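Cellulase (Xanthomonas axonopodis pv. citri, PDB 4W7W) is a glycoside hydrolase family 5 cellulase that binds cellopentaose and probably cleaves the beta-1,4-glucosidic bonds of cellulose. Local coordinates at residues 201-204 with 205-209. Numbering follows the deposited sequence.
Sequences YGVS and NAKAL
The peptide group joining S204 to N205 is flanked by different groups on its two faces. On one face stand S204 OG and the backbone nitrogens of A206 and K207. A208 CB and V203 CG1 lie toward the other face. At the oxygen end of the group, S204 O accepts from A208 N at 2.9 Å, with the donor tilted 20° from the carbonyl plane. The loop after strand 183-186 of the (beta/alpha)8 barrel ends at S204, and helix 205-209 begins. S204 is the N-cap of this helix.

In the capping bond, S204 OG accepts from K207 N at 3.0 Å, with an N-H...O angle of 163°. The first torsion (chi1 65°) sets OG between the backbone N and the carbonyl carbon, where it faces the first turn. S204 thus grips the helix start twice, once through its hydroxyl and once through its carbonyl. The capping bond satisfies an N-H that has no earlier helical carbonyl to pair with.

V203 lies alongside the turn. With CG1 anti to the backbone N, that branch meets A208 CB at 4.0 Å. CG1 also comes within 4.1 Å of K207 CG. The lysine chain then bends at chi2 and leads away.

N205 points CB away from the loop segment, and its amide OD1 accepts from T188 N. The helix packs on helix 160-176 through A160 and on the loop residue W196. Y190 and H194, in the same strand-to-helix connection, line the glycan pocket, and the N205 side chain is about 10 Å from a bound glucose. At the cap itself, A206 CB sits 3.6 Å from S204 OG.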
loop_
_atom_site.group_PDB
_atom_site.type_symbol
_atom_site.label_atom_id
_atom_site.label_comp_id
_atom_site.label_asym_id
_atom_site.label_seq_id
_atom_site.Cartn_x
_atom_site.Cartn_y
_atom_site.Cartn_z
ATOM N N TYR A 201 -11.798 21.484 2.310
ATOM C CA TYR A 201 -11.527 21.592 3.733
ATOM C C TYR A 201 -10.192 22.258 4.058
ATOM O O TYR A 201 -9.785 22.248 5.214
ATOM C CB TYR A 201 -11.616 20.200 4.411
ATOM C CG TYR A 201 -12.698 20.074 5.457
ATOM C CD1 TYR A 201 -12.678 20.864 6.591
ATOM C CD2 TYR A 201 -13.726 19.136 5.335
ATOM C CE1 TYR A 201 -13.659 20.761 7.565
ATOM C CE2 TYR A 201 -14.723 19.020 6.285
ATOM C CZ TYR A 201 -14.684 19.845 7.405
ATOM O OH TYR A 201 -15.616 19.748 8.409
ATOM N N GLY A 202 -9.510 22.828 3.069
ATOM C CA GLY A 202 -8.199 23.421 3.263
ATOM C C GLY A 202 -7.206 23.010 2.201
ATOM O O GLY A 202 -7.529 22.993 1.017
ATOM N N VAL A 203 -5.981 22.692 2.622
ATOM C CA VAL A 203 -4.912 22.411 1.664
ATOM C C VAL A 203 -5.050 20.994 1.114
ATOM O O VAL A 203 -5.296 20.055 1.861
ATOM C CB VAL A 203 -3.533 22.605 2.310
ATOM C CG1 VAL A 203 -2.413 22.266 1.334
ATOM C CG2 VAL A 203 -3.406 24.036 2.826
ATOM N N SER A 204 -4.935 20.853 -0.210
ATOM C CA SER A 204 -5.010 19.539 -0.845
ATOM C C SER A 204 -3.716 18.751 -0.685
ATOM O O SER A 204 -2.633 19.304 -0.454
ATOM C CB SER A 204 -5.313 19.691 -2.334
ATOM O OG SER A 204 -4.230 20.340 -2.967
ATOM N N ASN A 205 -3.827 17.436 -0.853
ATOM C CA ASN A 205 -2.627 16.615 -0.974
ATOM C C ASN A 205 -1.749 17.072 -2.117
ATOM O O ASN A 205 -0.527 17.143 -1.980
ATOM C CB ASN A 205 -3.015 15.149 -1.153
ATOM C CG ASN A 205 -3.335 14.458 0.157
ATOM O OD1 ASN A 205 -2.708 14.739 1.188
ATOM N ND2 ASN A 205 -4.273 13.510 0.121
ATOM N N ALA A 206 -2.360 17.416 -3.236
ATOM C CA ALA A 206 -1.636 17.888 -4.404
ATOM C C ALA A 206 -0.717 19.049 -4.059
ATOM O O ALA A 206 0.464 19.037 -4.386
ATOM C CB ALA A 206 -2.635 18.301 -5.473
ATOM N N LYS A 207 -1.262 20.057 -3.394
ATOM C CA LYS A 207 -0.477 21.225 -3.060
ATOM C C LYS A 207 0.537 20.911 -1.969
ATOM O O LYS A 207 1.684 21.337 -2.056
ATOM C CB LYS A 207 -1.396 22.377 -2.627
ATOM C CG LYS A 207 -0.698 23.627 -2.160
ATOM C CD LYS A 207 0.187 24.230 -3.244
ATOM C CE LYS A 207 0.859 25.499 -2.761
ATOM N NZ LYS A 207 1.711 26.095 -3.826
ATOM N N ALA A 208 0.121 20.208 -0.927
ATOM C CA ALA A 208 1.016 19.986 0.199
ATOM C C ALA A 208 2.235 19.170 -0.201
ATOM O O ALA A 208 3.340 19.405 0.287
ATOM C CB ALA A 208 0.280 19.279 1.311
ATOM N N LEU A 209 2.054 18.184 -1.074
ATOM C CA LEU A 209 3.118 17.230 -1.364
ATOM C C LEU A 209 4.057 17.714 -2.448
ATOM O O LEU A 209 5.105 17.105 -2.654
ATOM C CB LEU A 209 2.531 15.870 -1.719
ATOM C CG LEU A 209 1.861 15.216 -0.519
ATOM C CD1 LEU A 209 1.017 14.041 -0.972
ATOM C CD2 LEU A 209 2.851 14.760 0.549
#